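Local coordinates for protein L-serine ammonia-lyase (Rhizomucor miehei CAU432, PDB 5C3U) that belongs to the pyridoxal-phosphate-dependent enzymes and holds pyridoxal-5'-phosphate in a pocket of its alpha/beta fold, at residues Leu25-Leu30 and Val38-Glu43; Ala173-Pro178 and Val308-Gly313. All coordinates share one frame; numbering follows the deposited sequence.

Interaction 1 (Leu25-Leu30 and Val38-Glu43); sequences LHAPNL and VFLKME
Leu25 and Leu40 form the hydrogen-bonded antiparallel pair that joins the short edge strand 24-26 to strand 37-42 of the mixed sheet. Leu25 N gives its hydrogen to Leu40 O at 2.8 Å, and Leu40 N returns a bond to Leu25 O at 2.7 Å. A third bond, Ala27 N to Val38 O at 2.9 Å, carries the ladder up to the N-cap of helix 28-34. The non-hydrogen-bonded pair His26 and Phe39 sends its rings to one face of the sheet. His26 CG stands anti to the backbone N (chi1 -172°), and CD2 comes over a face of the Phe39 ring, displaced toward its rim and 4.0 Å from Phe39 CE2; with planes at 56° the two rings meet obliquely. On the face of Leu25 and Leu40 the contacts are aliphatic. Leu25 CD1 touches Met42 CG at 3.7 Å, the two side chains crossing at about a right angle. Ala27 CB touches both Val38 CG1, at 4.0 Å, and Leu40 CD1, while Leu30 CD1 reaches Val38 CG1 from the first turn of the helix. Phe270 and Phe274 of helix 260-274 pack on this aliphatic side, against Ala27, Leu40 and Met42, while strand 306-311 pairs with the other edge of strand 37-42 and Lys41 NZ forms a salt bridge with Glu162 of helix 150-166.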
loop_
_atom_site.group_PDB
_atom_site.type_symbol
_atom_site.label_atom_id
_atom_site.label_comp_id
_atom_site.label_asym_id
_atom_site.label_seq_id
_atom_site.Cartn_x
_atom_site.Cartn_y
_atom_site.Cartn_z
ATOM N N LEU A 25 -10.886 13.012 -1.466
ATOM C CA LEU A 25 -10.789 14.420 -1.071
ATOM C C LEU A 25 -10.092 15.298 -2.097
ATOM O O LEU A 25 -9.077 14.925 -2.679
ATOM C CB LEU A 25 -10.115 14.558 0.298
ATOM C CG LEU A 25 -10.754 13.875 1.519
ATOM C CD1 LEU A 25 -9.851 14.047 2.731
ATOM C CD2 LEU A 25 -12.163 14.376 1.829
ATOM N N HIS A 26 -10.662 16.474 -2.334
ATOM C CA HIS A 26 -10.012 17.463 -3.169
ATOM C C HIS A 26 -8.938 18.142 -2.361
ATOM O O HIS A 26 -9.124 18.430 -1.169
ATOM C CB HIS A 26 -11.046 18.469 -3.665
ATOM C CG HIS A 26 -10.515 19.436 -4.683
ATOM N ND1 HIS A 26 -10.494 20.772 -4.471
ATOM C CD2 HIS A 26 -9.969 19.225 -5.952
ATOM C CE1 HIS A 26 -9.963 21.389 -5.552
ATOM N NE2 HIS A 26 -9.642 20.441 -6.458
ATOM N N ALA A 27 -7.788 18.372 -2.985
ATOM C CA ALA A 27 -6.669 19.050 -2.337
ATOM C C ALA A 27 -6.508 20.471 -2.913
ATOM O O ALA A 27 -5.784 20.662 -3.891
ATOM C CB ALA A 27 -5.391 18.232 -2.538
ATOM N N PRO A 28 -7.189 21.477 -2.328
ATOM C CA PRO A 28 -7.226 22.764 -3.052
ATOM C C PRO A 28 -5.913 23.550 -3.122
ATOM O O PRO A 28 -5.667 24.230 -4.122
ATOM C CB PRO A 28 -8.304 23.570 -2.312
ATOM C CG PRO A 28 -8.427 22.928 -0.969
ATOM C CD PRO A 28 -8.033 21.484 -1.119
ATOM N N ASN A 29 -5.075 23.467 -2.096
ATOM C CA ASN A 29 -3.803 24.207 -2.110
ATOM C C ASN A 29 -2.872 23.597 -3.145
ATOM O O ASN A 29 -2.176 24.312 -3.871
ATOM C CB ASN A 29 -3.154 24.236 -0.719
ATOM C CG ASN A 29 -3.992 24.986 0.309
ATOM O OD1 ASN A 29 -4.576 26.032 0.022
ATOM N ND2 ASN A 29 -4.046 24.452 1.522
ATOM N N LEU A 30 -2.907 22.271 -3.236
ATOM C CA LEU A 30 -2.135 21.542 -4.235
ATOM C C LEU A 30 -2.636 21.787 -5.648
ATOM O O LEU A 30 -1.829 21.914 -6.583
ATOM C CB LEU A 30 -2.156 20.039 -3.947
ATOM C CG LEU A 30 -1.081 19.506 -3.002
ATOM C CD1 LEU A 30 -1.280 18.009 -2.825
ATOM C CD2 LEU A 30 0.315 19.823 -3.536
ATOM N N VAL A 38 -6.081 17.933 -8.030
ATOM C CA VAL A 38 -5.504 16.835 -7.262
ATOM C C VAL A 38 -6.560 16.274 -6.325
ATOM O O VAL A 38 -7.150 17.014 -5.514
ATOM C CB VAL A 38 -4.250 17.302 -6.481
ATOM C CG1 VAL A 38 -3.694 16.192 -5.591
ATOM C CG2 VAL A 38 -3.182 17.778 -7.459
ATOM N N PHE A 39 -6.808 14.966 -6.460
ATOM C CA PHE A 39 -7.734 14.263 -5.589
ATOM C C PHE A 39 -6.967 13.219 -4.789
ATOM O O PHE A 39 -6.058 12.572 -5.313
ATOM C CB PHE A 39 -8.816 13.566 -6.395
ATOM C CG PHE A 39 -9.751 14.508 -7.089
ATOM C CD1 PHE A 39 -9.517 14.890 -8.410
ATOM C CD2 PHE A 39 -10.863 15.011 -6.420
ATOM C CE1 PHE A 39 -10.391 15.764 -9.048
ATOM C CE2 PHE A 39 -11.743 15.872 -7.056
ATOM C CZ PHE A 39 -11.500 16.251 -8.368
ATOM N N LEU A 40 -7.355 13.048 -3.537
ATOM C CA LEU A 40 -6.667 12.125 -2.648
ATOM C C LEU A 40 -7.628 11.023 -2.229
ATOM O O LEU A 40 -8.673 11.301 -1.630
ATOM C CB LEU A 40 -6.153 12.880 -1.419
ATOM C CG LEU A 40 -5.286 14.111 -1.694
ATOM C CD1 LEU A 40 -4.983 14.822 -0.388
ATOM C CD2 LEU A 40 -4.011 13.744 -2.438
ATOM N N LYS A 41 -7.284 9.777 -2.571
ATOM C CA LYS A 41 -8.099 8.612 -2.200
ATOM C C LYS A 41 -7.638 8.122 -0.819
ATOM O O LYS A 41 -6.521 7.629 -0.672
ATOM C CB LYS A 41 -7.967 7.519 -3.276
ATOM C CG LYS A 41 -8.832 6.287 -3.061
ATOM C CD LYS A 41 -10.310 6.644 -2.918
ATOM C CE LYS A 41 -11.162 5.390 -3.090
ATOM N NZ LYS A 41 -12.600 5.669 -2.780
ATOM N N MET A 42 -8.485 8.297 0.202
ATOM C CA MET A 42 -8.062 8.191 1.602
ATOM C C MET A 42 -8.194 6.794 2.239
ATOM O O MET A 42 -9.088 6.546 3.050
ATOM C CB MET A 42 -8.816 9.224 2.471
ATOM C CG MET A 42 -8.688 10.660 1.963
ATOM S SD MET A 42 -6.972 11.219 1.971
ATOM C CE MET A 42 -6.676 11.231 3.737
ATOM N N GLU A 43 -7.262 5.906 1.918
ATOM C CA GLU A 43 -7.252 4.547 2.492
ATOM C C GLU A 43 -6.881 4.432 3.987
ATOM O O GLU A 43 -7.008 3.348 4.596
ATOM C CB GLU A 43 -6.384 3.645 1.604
ATOM C CG GLU A 43 -6.888 3.596 0.166
ATOM C CD GLU A 43 -8.297 3.009 0.070
ATOM O OE1 GLU A 43 -8.487 1.849 0.494
ATOM O OE2 GLU A 43 -9.207 3.705 -0.435
#

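Interaction 2 (Ala173-Pro178 and Val308-Gly313). With PLP (pyridoxal-5'-phosphate), chain B.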
loop_
_atom_site.group_PDB
_atom_site.type_symbol
_atom_site.label_atom_id
_atom_site.label_comp_id
_atom_site.label_asym_id
_atom_site.label_seq_id
_atom_site.Cartn_x
_atom_site.Cartn_y
_atom_site.Cartn_z
ATOM N N ALA A 173 -6.112 11.965 -15.545
ATOM C CA ALA A 173 -4.868 12.041 -16.290
ATOM C C ALA A 173 -3.839 11.048 -15.761
ATOM O O ALA A 173 -2.956 10.621 -16.491
ATOM C CB ALA A 173 -4.307 13.447 -16.206
ATOM N N ALA A 174 -3.924 10.717 -14.479
ATOM C CA ALA A 174 -3.010 9.732 -13.892
ATOM C C ALA A 174 -3.511 9.294 -12.530
ATOM O O ALA A 174 -4.264 10.019 -11.858
ATOM C CB ALA A 174 -1.611 10.310 -13.745
ATOM N N ILE A 175 -3.083 8.097 -12.144
ATOM C CA ILE A 175 -3.262 7.578 -10.787
ATOM C C ILE A 175 -1.870 7.288 -10.256
ATOM O O ILE A 175 -1.103 6.601 -10.908
ATOM C CB ILE A 175 -4.133 6.301 -10.777
ATOM C CG1 ILE A 175 -5.545 6.654 -11.265
ATOM C CG2 ILE A 175 -4.189 5.695 -9.365
ATOM C CD1 ILE A 175 -6.452 5.458 -11.470
ATOM N N ILE A 176 -1.538 7.858 -9.093
ATOM C CA ILE A 176 -0.224 7.682 -8.491
ATOM C C ILE A 176 -0.340 6.632 -7.401
ATOM O O ILE A 176 -1.143 6.788 -6.475
ATOM C CB ILE A 176 0.327 8.991 -7.884
ATOM C CG1 ILE A 176 0.268 10.133 -8.915
ATOM C CG2 ILE A 176 1.737 8.768 -7.342
ATOM C CD1 ILE A 176 0.717 11.473 -8.362
ATOM N N CYS A 177 0.469 5.577 -7.528
ATOM C CA CYS A 177 0.278 4.350 -6.751
ATOM C C CYS A 177 1.633 3.893 -6.168
ATOM O O CYS A 177 2.555 3.567 -6.916
ATOM C CB CYS A 177 -0.337 3.263 -7.631
ATOM S SG CYS A 177 -0.578 1.656 -6.837
ATOM N N PRO A 178 1.754 3.865 -4.842
ATOM C CA PRO A 178 2.988 3.331 -4.221
ATOM C C PRO A 178 3.146 1.843 -4.538
ATOM O O PRO A 178 2.128 1.132 -4.599
ATOM C CB PRO A 178 2.757 3.514 -2.702
ATOM C CG PRO A 178 1.358 3.959 -2.559
ATOM C CD PRO A 178 0.703 4.201 -3.865
ATOM N N VAL A 308 -5.119 11.585 -9.431
ATOM C CA VAL A 308 -5.591 10.905 -8.217
ATOM C C VAL A 308 -4.381 10.305 -7.493
ATOM O O VAL A 308 -3.582 9.615 -8.104
ATOM C CB VAL A 308 -6.582 9.754 -8.537
ATOM C CG1 VAL A 308 -6.925 8.960 -7.275
ATOM C CG2 VAL A 308 -7.866 10.281 -9.164
ATOM N N VAL A 309 -4.238 10.595 -6.204
ATOM C CA VAL A 309 -3.129 10.013 -5.424
ATOM C C VAL A 309 -3.743 9.006 -4.478
ATOM O O VAL A 309 -4.647 9.365 -3.709
ATOM C CB VAL A 309 -2.371 11.090 -4.616
ATOM C CG1 VAL A 309 -1.211 10.474 -3.829
ATOM C CG2 VAL A 309 -1.882 12.194 -5.537
ATOM N N LEU A 310 -3.254 7.758 -4.505
ATOM C CA LEU A 310 -3.744 6.756 -3.553
ATOM C C LEU A 310 -3.011 6.921 -2.249
ATOM O O LEU A 310 -1.811 6.631 -2.159
ATOM C CB LEU A 310 -3.596 5.325 -4.091
ATOM C CG LEU A 310 -4.126 5.024 -5.491
ATOM C CD1 LEU A 310 -3.928 3.541 -5.804
ATOM C CD2 LEU A 310 -5.595 5.415 -5.651
ATOM N N VAL A 311 -3.728 7.414 -1.239
ATOM C CA VAL A 311 -3.116 7.692 0.037
ATOM C C VAL A 311 -3.321 6.458 0.892
ATOM O O VAL A 311 -4.377 6.259 1.505
ATOM C CB VAL A 311 -3.700 8.950 0.703
ATOM C CG1 VAL A 311 -3.093 9.144 2.105
ATOM C CG2 VAL A 311 -3.427 10.165 -0.175
ATOM N N THR A 312 -2.297 5.616 0.898
ATOM C CA THR A 312 -2.463 4.241 1.363
ATOM C C THR A 312 -2.584 4.086 2.876
ATOM O O THR A 312 -3.040 3.042 3.345
ATOM C CB THR A 312 -1.401 3.313 0.764
ATOM O OG1 THR A 312 -0.095 3.888 0.959
ATOM C CG2 THR A 312 -1.672 3.147 -0.719
ATOM N N GLY A 313 -2.171 5.114 3.621
ATOM C CA GLY A 313 -2.398 5.165 5.058
ATOM C C GLY A 313 -1.216 4.519 5.751
ATOM O O GLY A 313 -0.053 4.919 5.532
HETATM N N1 PLP B . 1.430 1.653 1.126
HETATM C C2 PLP B . 1.058 1.070 2.279
HETATM C C2A PLP B . 0.856 1.863 3.547
HETATM C C3 PLP B . 0.855 -0.381 2.307
HETATM O O3 PLP B . 0.470 -1.003 3.466
HETATM C C4 PLP B . 1.047 -1.111 1.036
HETATM C C4A PLP B . 0.824 -2.565 0.998
HETATM C C5 PLP B . 1.462 -0.364 -0.179
HETATM C C6 PLP B . 1.626 1.019 -0.053
HETATM C C5A PLP B . 1.692 -1.053 -1.526
HETATM O O4P PLP B . 1.970 -2.428 -1.291
HETATM P P PLP B . 2.104 -3.621 -2.379
HETATM O O1P PLP B . 0.743 -4.168 -2.638
HETATM O O2P PLP B . 2.825 -3.080 -3.627
HETATM O O3P PLP B . 2.984 -4.528 -1.594
#
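Strands 174-178 and 308-311 run parallel, their short axes 4.7 Å apart at closest approach and 22° apart in direction, with Ile175 opposite Val308 and Ile176 opposite Val309. Val308 N bonds to Ala174 O at 3.0 Å, Ile176 N to Val308 O, and Leu310 N to Ile176 O. Val308 O also receives a CA-H...O contact from Ile175. Ile175 sends CG2, anti to its backbone N, onto Leu310 CG at 3.9 Å, and CD1 of the same leucine touches Cys177 SG at 4.0 Å, so Leu310 packs against two residues of the adjacent strand. Toward the other face Ile176 and Val309 lie side by side, pointing the same way, with Ile176 CD1 3.9 Å from Val309 CG2. Beyond the ladder, Pro178 CG and Thr312 CG2 meet tip to tip at 3.6 Å. Thr312 OG1, set between its backbone N and carbonyl carbon (chi1 50°), comes to 2.7 Å from N1 of the pyridoxal-5'-phosphate, and Pro178 CB lies 3.8 Å from C6 of the pyridoxal-5'-phosphate. The C-terminal end of strand 174-178 and the loop just after strand 306-311 thus line the pyridoxal-5'-phosphate pocket, beside the run Gly180-Gly182 whose backbone N atoms hydrogen-bond to the ligand. Helix 183-194 packs on the side of Ile175 and Leu310, helix 280-290 on that of Ile176 and Val309, and strands 202-207 and 37-42 flank the pair.

Overall arrangement
Both contacts are strand pairings in one mixed sheet, and strands 37-42 and 306-311 are neighbours: Phe39 O lies 2.8 Å from Val309 N, a probable hydrogen bond, and Leu40 CD2 packs on Val309 CB. The centres of the two interactions are about 10 Å apart. Interaction 1 is the more peripheral, about 17 Å from the chain centre against about 10 Å for interaction 2; it adds the antiparallel edge strand and mixes partly exposed residues, including the His26 and Phe39 rings, with buried aliphatic ones. Interaction 2 is parallel, its touching residues all buried and mostly aliphatic, and it reaches the pyridoxal-5'-phosphate directly, whereas Met42 of interaction 1 has its side chain about 12 Å away.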